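PDB 1O5K: 4-hydroxy-tetrahydrodipicolinate synthase, which probably catalyses the condensation of pyruvate with aspartate-beta-semialdehyde to 4-hydroxy-tetrahydrodipicolinate, a step of lysine biosynthesis through diaminopimelate. Local coordinates for residues I141-V146 and V152-E157; D180-T185 and F207-A212. All coordinates share one frame; numbering follows the deposited sequence.

Contact 1: residues I141-V146 and V152-E157; sequences IVVYNV and VNVLPE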
ATOM      1  N   ILE A 141      14.514 -17.044 -23.817  1.00 23.10           N
ATOM      2  CA  ILE A 141      14.260 -15.769 -23.181  1.00 24.61           C
ATOM      3  C   ILE A 141      13.574 -16.057 -21.846  1.00 22.71           C
ATOM      4  O   ILE A 141      12.595 -16.798 -21.780  1.00 26.35           O
ATOM      5  CB  ILE A 141      13.320 -14.935 -24.062  1.00 22.36           C
ATOM      6  CG1 ILE A 141      13.930 -14.660 -25.433  1.00 25.80           C
ATOM      7  CG2 ILE A 141      12.906 -13.633 -23.375  1.00 25.06           C
ATOM      8  CD1 ILE A 141      12.859 -14.222 -26.458  1.00 27.08           C
ATOM      9  N   VAL A 142      14.036 -15.409 -20.789  1.00 23.68           N
ATOM     10  CA  VAL A 142      13.428 -15.471 -19.492  1.00 25.26           C
ATOM     11  C   VAL A 142      12.809 -14.076 -19.154  1.00 25.21           C
ATOM     12  O   VAL A 142      13.516 -13.086 -19.099  1.00 26.08           O
ATOM     13  CB  VAL A 142      14.445 -15.843 -18.409  1.00 25.72           C
ATOM     14  CG1 VAL A 142      13.780 -15.807 -17.004  1.00 23.57           C
ATOM     15  CG2 VAL A 142      15.078 -17.183 -18.690  1.00 26.77           C
ATOM     16  N   VAL A 143      11.505 -14.030 -18.924  1.00 23.81           N
ATOM     17  CA  VAL A 143      10.796 -12.801 -18.533  1.00 23.41           C
ATOM     18  C   VAL A 143      11.211 -12.555 -17.109  1.00 25.92           C
ATOM     19  O   VAL A 143      11.315 -13.469 -16.304  1.00 26.42           O
ATOM     20  CB  VAL A 143       9.269 -13.018 -18.589  1.00 26.96           C
ATOM     21  CG1 VAL A 143       8.486 -11.886 -17.943  1.00 30.12           C
ATOM     22  CG2 VAL A 143       8.847 -13.268 -20.019  1.00 24.93           C
ATOM     23  N   TYR A 144      11.438 -11.307 -16.788  1.00 22.33           N
ATOM     24  CA  TYR A 144      11.774 -10.928 -15.404  1.00 23.64           C
ATOM     25  C   TYR A 144      10.792  -9.873 -14.904  1.00 26.23           C
ATOM     26  O   TYR A 144      10.738  -8.755 -15.419  1.00 26.11           O
ATOM     27  CB  TYR A 144      13.192 -10.450 -15.386  1.00 24.68           C
ATOM     28  CG  TYR A 144      13.718  -9.864 -14.062  1.00 27.65           C
ATOM     29  CD1 TYR A 144      13.185 -10.255 -12.830  1.00 27.05           C
ATOM     30  CD2 TYR A 144      14.760  -8.973 -14.079  1.00 34.63           C
ATOM     31  CE1 TYR A 144      13.678  -9.730 -11.663  1.00 31.02           C
ATOM     32  CE2 TYR A 144      15.280  -8.430 -12.914  1.00 31.05           C
ATOM     33  CZ  TYR A 144      14.728  -8.818 -11.721  1.00 31.04           C
ATOM     34  OH  TYR A 144      15.177  -8.323 -10.539  1.00 36.99           O
ATOM     35  N   ASN A 145      10.015 -10.273 -13.903  1.00 24.40           N
ATOM     36  CA  ASN A 145       8.987  -9.462 -13.288  1.00 22.02           C
ATOM     37  C   ASN A 145       9.431  -8.994 -11.927  1.00 26.80           C
ATOM     38  O   ASN A 145       9.735  -9.796 -11.050  1.00 25.32           O
ATOM     39  CB  ASN A 145       7.686 -10.265 -13.178  1.00 26.54           C
ATOM     40  CG  ASN A 145       6.541  -9.432 -12.716  1.00 29.21           C
ATOM     41  OD1 ASN A 145       6.296  -8.351 -13.265  1.00 24.64           O
ATOM     42  ND2 ASN A 145       5.832  -9.902 -11.689  1.00 25.48           N
ATOM     43  N   VAL A 146       9.492  -7.681 -11.781  1.00 24.16           N
ATOM     44  CA  VAL A 146      10.010  -7.042 -10.522  1.00 22.79           C
ATOM     45  C   VAL A 146       9.354  -5.675 -10.357  1.00 24.19           C
ATOM     46  O   VAL A 146       9.982  -4.607 -10.538  1.00 23.78           O
ATOM     47  CB  VAL A 146      11.557  -7.034 -10.480  1.00 21.04           C
ATOM     48  CG1 VAL A 146      12.251  -6.297 -11.607  1.00 26.60           C
ATOM     49  CG2 VAL A 146      12.047  -6.513  -9.126  1.00 25.79           C
ATOM     50  N   VAL A 152       5.640  -1.856 -13.055  1.00 24.95           N
ATOM     51  CA  VAL A 152       4.640  -2.644 -13.781  1.00 23.32           C
ATOM     52  C   VAL A 152       4.756  -4.074 -13.300  1.00 24.82           C
ATOM     53  O   VAL A 152       5.881  -4.562 -13.038  1.00 23.73           O
ATOM     54  CB  VAL A 152       4.846  -2.569 -15.309  1.00 22.52           C
ATOM     55  CG1 VAL A 152       6.116  -3.316 -15.748  1.00 25.75           C
ATOM     56  CG2 VAL A 152       3.620  -3.148 -15.989  1.00 25.74           C
ATOM     57  N   ASN A 153       3.606  -4.702 -13.088  1.00 23.16           N
ATOM     58  CA  ASN A 153       3.515  -6.116 -12.733  1.00 23.40           C
ATOM     59  C   ASN A 153       2.945  -6.918 -13.904  1.00 24.90           C
ATOM     60  O   ASN A 153       1.869  -6.561 -14.429  1.00 26.77           O
ATOM     61  CB  ASN A 153       2.594  -6.287 -11.542  1.00 25.36           C
ATOM     62  CG  ASN A 153       2.504  -7.718 -11.106  1.00 27.94           C
ATOM     63  OD1 ASN A 153       3.509  -8.348 -10.899  1.00 27.22           O
ATOM     64  ND2 ASN A 153       1.266  -8.247 -10.984  1.00 25.82           N
ATOM     65  N   VAL A 154       3.628  -7.993 -14.282  1.00 25.14           N
ATOM     66  CA  VAL A 154       3.088  -8.964 -15.277  1.00 26.44           C
ATOM     67  C   VAL A 154       2.044  -9.793 -14.585  1.00 26.51           C
ATOM     68  O   VAL A 154       2.371 -10.535 -13.647  1.00 26.75           O
ATOM     69  CB  VAL A 154       4.137  -9.979 -15.822  1.00 30.11           C
ATOM     70  CG1 VAL A 154       3.532 -10.826 -16.935  1.00 31.38           C
ATOM     71  CG2 VAL A 154       5.380  -9.284 -16.327  1.00 36.95           C
ATOM     72  N   LEU A 155       0.802  -9.708 -15.037  1.00 23.26           N
ATOM     73  CA  LEU A 155      -0.237 -10.500 -14.408  1.00 22.35           C
ATOM     74  C   LEU A 155       0.030 -11.953 -14.740  1.00 22.89           C
ATOM     75  O   LEU A 155       0.553 -12.230 -15.823  1.00 23.70           O
ATOM     76  CB  LEU A 155      -1.615 -10.121 -14.938  1.00 24.71           C
ATOM     77  CG  LEU A 155      -2.113  -8.746 -14.590  1.00 24.27           C
ATOM     78  CD1 LEU A 155      -3.397  -8.504 -15.309  1.00 29.13           C
ATOM     79  CD2 LEU A 155      -2.287  -8.534 -13.060  1.00 25.81           C
ATOM     80  N   PRO A 156      -0.269 -12.878 -13.833  1.00 24.48           N
ATOM     81  CA  PRO A 156      -0.138 -14.307 -14.110  1.00 20.48           C
ATOM     82  C   PRO A 156      -0.772 -14.708 -15.452  1.00 22.92           C
ATOM     83  O   PRO A 156      -0.170 -15.448 -16.224  1.00 26.10           O
ATOM     84  CB  PRO A 156      -0.790 -14.960 -12.861  1.00 22.29           C
ATOM     85  CG  PRO A 156      -0.468 -13.917 -11.771  1.00 27.38           C
ATOM     86  CD  PRO A 156      -0.655 -12.616 -12.425  1.00 26.52           C
ATOM     87  N   GLU A 157      -1.947 -14.176 -15.758  1.00 22.25           N
ATOM     88  CA  GLU A 157      -2.618 -14.536 -17.005  1.00 23.75           C
ATOM     89  C   GLU A 157      -1.811 -14.096 -18.207  1.00 23.08           C
ATOM     90  O   GLU A 157      -1.890 -14.729 -19.276  1.00 26.02           O
ATOM     91  CB  GLU A 157      -4.025 -13.948 -17.064  1.00 26.67           C
ATOM     92  CG  GLU A 157      -4.789 -14.173 -15.756  1.00 38.24           C
ATOM     93  CD  GLU A 157      -4.668 -12.965 -14.801  1.00 48.20           C
ATOM     94  OE1 GLU A 157      -5.419 -11.968 -14.990  1.00 66.48           O
ATOM     95  OE2 GLU A 157      -3.832 -12.977 -13.881  1.00 31.07           O
TER
HETATM   96  O   HOH W   1       8.212  -5.835 -13.481  1.00 13.29           O
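N145 reaches from the end of strand 141-144 to the chain entering helix 156-165 and grips it with both ends of its amide. N145 OD1 accepts the backbone N-H of V154, N to O 2.9 Å. The N-H points almost straight at OD1, but the donor sits above the carbonyl plane, 47° out of it. N145 ND2 donates to N153 OD1, also at 2.9 Å. That oxygen lies nearly in the amide plane of N145, while the two amide planes are turned 43° apart. CG of N145 anti to its N (chi1 -173°) carries the amide out to 152-157. The tight part is here: V154 CG2 lies 3.3 Å from N145 OD1. The apolar side is looser, with V143 CG1 and V154 CG2 4.4 Å apart. On the V152 side a water mediates the contact. It donates to N145 OD1 and V152 O and accepts V146 N. N145 directly follows Y144, the predicted proton donor/acceptor. N145 ND2 also bonds to E174, and N153 OD1 to N176. The buried N145 amide is thus held at both ends. This fixes its rotation and ties a strand end of the DapA-family TIM barrel to the start of helix 156-165.

Contact 2: residues D180-T185 and F207-A212; sequences DQIDRT and FYLLCA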
ATOM      1  N   ASP A 180       0.302 -14.830  -3.520  1.00 24.16           N
ATOM      2  CA  ASP A 180      -0.806 -15.051  -4.495  1.00 26.26           C
ATOM      3  C   ASP A 180      -0.311 -14.981  -5.949  1.00 26.13           C
ATOM      4  O   ASP A 180      -0.758 -15.778  -6.795  1.00 25.58           O
ATOM      5  CB  ASP A 180      -1.920 -14.023  -4.313  1.00 31.33           C
ATOM      6  CG  ASP A 180      -2.910 -14.418  -3.285  1.00 37.06           C
ATOM      7  OD1 ASP A 180      -3.465 -13.506  -2.650  1.00 43.19           O
ATOM      8  OD2 ASP A 180      -3.225 -15.599  -3.048  1.00 37.77           O
ATOM      9  N   GLN A 181       0.576 -14.019  -6.213  1.00 24.90           N
ATOM     10  CA  GLN A 181       1.205 -13.854  -7.502  1.00 27.76           C
ATOM     11  C   GLN A 181       2.078 -15.058  -7.768  1.00 25.89           C
ATOM     12  O   GLN A 181       1.938 -15.683  -8.814  1.00 24.80           O
ATOM     13  CB  GLN A 181       1.968 -12.553  -7.663  1.00 28.23           C
ATOM     14  CG  GLN A 181       2.832 -12.471  -8.917  1.00 29.33           C
ATOM     15  CD  GLN A 181       2.209 -11.662 -10.073  1.00 24.05           C
ATOM     16  OE1 GLN A 181       1.136 -11.069  -9.945  1.00 25.89           O
ATOM     17  NE2 GLN A 181       2.930 -11.613 -11.180  1.00 24.69           N
ATOM     18  N   ILE A 182       2.892 -15.469  -6.797  1.00 25.08           N
ATOM     19  CA  ILE A 182       3.768 -16.608  -7.003  1.00 24.97           C
ATOM     20  C   ILE A 182       2.970 -17.902  -7.297  1.00 23.40           C
ATOM     21  O   ILE A 182       3.272 -18.622  -8.262  1.00 25.77           O
ATOM     22  CB  ILE A 182       4.655 -16.792  -5.770  1.00 23.82           C
ATOM     23  CG1 ILE A 182       5.663 -15.597  -5.701  1.00 26.07           C
ATOM     24  CG2 ILE A 182       5.341 -18.140  -5.799  1.00 23.56           C
ATOM     25  CD1 ILE A 182       6.406 -15.535  -4.342  1.00 26.09           C
ATOM     26  N   ASP A 183       1.925 -18.130  -6.516  1.00 22.44           N
ATOM     27  CA  ASP A 183       1.062 -19.297  -6.662  1.00 22.40           C
ATOM     28  C   ASP A 183       0.447 -19.356  -8.067  1.00 23.63           C
ATOM     29  O   ASP A 183       0.506 -20.378  -8.720  1.00 24.35           O
ATOM     30  CB  ASP A 183      -0.023 -19.223  -5.604  1.00 23.28           C
ATOM     31  CG  ASP A 183      -0.968 -20.379  -5.659  1.00 27.86           C
ATOM     32  OD1 ASP A 183      -2.073 -20.192  -6.190  1.00 25.86           O
ATOM     33  OD2 ASP A 183      -0.683 -21.476  -5.203  1.00 28.18           O
ATOM     34  N   ARG A 184      -0.090 -18.234  -8.517  1.00 24.05           N
ATOM     35  CA  ARG A 184      -0.782 -18.147  -9.796  1.00 23.34           C
ATOM     36  C   ARG A 184       0.157 -18.152 -11.013  1.00 21.11           C
ATOM     37  O   ARG A 184      -0.169 -18.769 -12.031  1.00 25.51           O
ATOM     38  CB  ARG A 184      -1.694 -16.937  -9.807  1.00 26.85           C
ATOM     39  CG  ARG A 184      -2.956 -17.183  -9.064  1.00 35.41           C
ATOM     40  CD  ARG A 184      -3.938 -18.121  -9.835  1.00 42.16           C
ATOM     41  NE  ARG A 184      -4.762 -17.373 -10.788  1.00 50.48           N
ATOM     42  CZ  ARG A 184      -5.796 -17.868 -11.496  1.00 50.00           C
ATOM     43  NH1 ARG A 184      -6.462 -17.067 -12.315  1.00 55.82           N
ATOM     44  NH2 ARG A 184      -6.162 -19.144 -11.409  1.00 43.23           N
ATOM     45  N   THR A 185       1.300 -17.479 -10.923  1.00 25.39           N
ATOM     46  CA  THR A 185       2.313 -17.537 -11.969  1.00 25.88           C
ATOM     47  C   THR A 185       2.739 -18.976 -12.213  1.00 24.43           C
ATOM     48  O   THR A 185       2.684 -19.436 -13.340  1.00 23.69           O
ATOM     49  CB  THR A 185       3.473 -16.659 -11.630  1.00 25.93           C
ATOM     50  OG1 THR A 185       3.032 -15.280 -11.691  1.00 25.66           O
ATOM     51  CG2 THR A 185       4.531 -16.751 -12.626  1.00 25.80           C
ATOM     52  N   PHE A 207      11.857 -20.944  -1.032  1.00 21.03           N
ATOM     53  CA  PHE A 207      11.201 -22.058  -0.375  1.00 21.93           C
ATOM     54  C   PHE A 207       9.713 -22.169  -0.764  1.00 21.14           C
ATOM     55  O   PHE A 207       9.231 -23.217  -1.189  1.00 21.72           O
ATOM     56  CB  PHE A 207      11.361 -21.999   1.158  1.00 24.06           C
ATOM     57  CG  PHE A 207      10.618 -23.081   1.875  1.00 21.51           C
ATOM     58  CD1 PHE A 207      11.019 -24.403   1.763  1.00 21.49           C
ATOM     59  CD2 PHE A 207       9.449 -22.789   2.623  1.00 24.92           C
ATOM     60  CE1 PHE A 207      10.342 -25.420   2.396  1.00 26.01           C
ATOM     61  CE2 PHE A 207       8.729 -23.825   3.224  1.00 21.58           C
ATOM     62  CZ  PHE A 207       9.181 -25.130   3.099  1.00 23.70           C
ATOM     63  N   TYR A 208       9.015 -21.059  -0.663  1.00 22.05           N
ATOM     64  CA  TYR A 208       7.592 -21.056  -0.912  1.00 22.04           C
ATOM     65  C   TYR A 208       7.291 -21.210  -2.415  1.00 20.08           C
ATOM     66  O   TYR A 208       6.308 -21.856  -2.775  1.00 22.02           O
ATOM     67  CB  TYR A 208       6.910 -19.853  -0.272  1.00 22.72           C
ATOM     68  CG  TYR A 208       6.962 -19.917   1.217  1.00 22.31           C
ATOM     69  CD1 TYR A 208       6.213 -20.846   1.924  1.00 23.72           C
ATOM     70  CD2 TYR A 208       7.864 -19.097   1.939  1.00 22.03           C
ATOM     71  CE1 TYR A 208       6.323 -20.964   3.290  1.00 26.23           C
ATOM     72  CE2 TYR A 208       7.958 -19.211   3.338  1.00 23.23           C
ATOM     73  CZ  TYR A 208       7.211 -20.128   3.993  1.00 25.84           C
ATOM     74  OH  TYR A 208       7.303 -20.257   5.373  1.00 28.10           O
ATOM     75  N   LEU A 209       8.143 -20.652  -3.263  1.00 22.13           N
ATOM     76  CA  LEU A 209       8.026 -20.865  -4.685  1.00 23.95           C
ATOM     77  C   LEU A 209       8.280 -22.302  -5.077  1.00 23.66           C
ATOM     78  O   LEU A 209       7.555 -22.818  -5.925  1.00 22.45           O
ATOM     79  CB  LEU A 209       8.918 -19.904  -5.461  1.00 24.17           C
ATOM     80  CG  LEU A 209       8.798 -20.065  -6.957  1.00 24.05           C
ATOM     81  CD1 LEU A 209       8.718 -18.621  -7.524  1.00 31.93           C
ATOM     82  CD2 LEU A 209       9.978 -20.873  -7.446  1.00 27.04           C
ATOM     83  N   LEU A 210       9.251 -22.978  -4.442  1.00 23.56           N
ATOM     84  CA  LEU A 210       9.377 -24.428  -4.631  1.00 23.54           C
ATOM     85  C   LEU A 210       8.088 -25.168  -4.240  1.00 23.01           C
ATOM     86  O   LEU A 210       7.624 -26.040  -4.975  1.00 18.59           O
ATOM     87  CB  LEU A 210      10.606 -24.973  -3.849  1.00 22.76           C
ATOM     88  CG  LEU A 210      11.948 -24.447  -4.436  1.00 23.17           C
ATOM     89  CD1 LEU A 210      13.040 -24.709  -3.473  1.00 25.12           C
ATOM     90  CD2 LEU A 210      12.229 -25.144  -5.794  1.00 30.03           C
ATOM     91  N   CYS A 211       7.516 -24.833  -3.074  1.00 20.97           N
ATOM     92  CA  CYS A 211       6.293 -25.457  -2.557  1.00 20.18           C
ATOM     93  C   CYS A 211       5.138 -25.218  -3.534  1.00 20.97           C
ATOM     94  O   CYS A 211       4.274 -26.113  -3.691  1.00 20.38           O
ATOM     95  CB  CYS A 211       5.925 -24.913  -1.166  1.00 21.44           C
ATOM     96  SG  CYS A 211       7.038 -25.477   0.142  1.00 22.98           S
ATOM     97  N   ALA A 212       5.145 -24.067  -4.218  1.00 22.09           N
ATOM     98  CA  ALA A 212       4.117 -23.748  -5.234  1.00 22.32           C
ATOM     99  C   ALA A 212       4.257 -24.593  -6.504  1.00 23.62           C
ATOM    100  O   ALA A 212       3.350 -24.638  -7.343  1.00 25.27           O
ATOM    101  CB  ALA A 212       4.233 -22.253  -5.604  1.00 23.01           C
TER
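I182 and L209 meet at about a right angle between two neighbouring helices. The contact is made by one branch of the isoleucine. I182 CG2 lies 3.8 Å from L209 CD1 and 4.0 Å from L209 CB. This methyl comes in from the side, across the CB-CG-CD1 part of the leucine, and does not meet it end on. The I182 torsion explains this: CG2 is anti to the backbone N, and CG1 lies beside that N (chi1 -69°). The CB of I182 points toward helix 206-212. A212 faces it from the next turn after L209, and A212 CB is 4.3 Å from I182 CG2. A212 CB also lies 4.5 Å from D183 CA, so the small alanine packs against the backbone of helix 179-192. The short helical segments run in the same general direction, 36° from parallel, and their axes approach to 9.3 Å. This is packing of two consecutive helices, 179-192 and 206-212, on the outside of the TIM barrel. D183 turns its CB away from the contact. Its carboxylate instead meets Y208 and R249 of a neighbouring subunit, and D180 forms salt bridges to R205, R252 and K256 of that subunit. No hydrogen bond crosses between the two segments. Their cohesion rests on buried apolar packing, while the acidic groups beside it serve the joint between subunits.

Following the chain, strand 141-144 leads into the short helix 147-150, and contact 1 closes that small loop just before helix 156-165. The chain then passes through strand 169-171 to helix 179-192, where contact 2 opens. It closes a longer excursion at helix 206-212, ahead of strand 216-219. The contacts are in series, neither nested nor crossed, with centres about 14 Å apart. Q181 joins them: Q181 NE2 probably bonds to V154 O at 2.8 Å, and Q181 OE1 probably accepts N153 ND2. Together they tie the end of one barrel strand to helices 179-192 and 206-212, which themselves meet a neighbouring subunit.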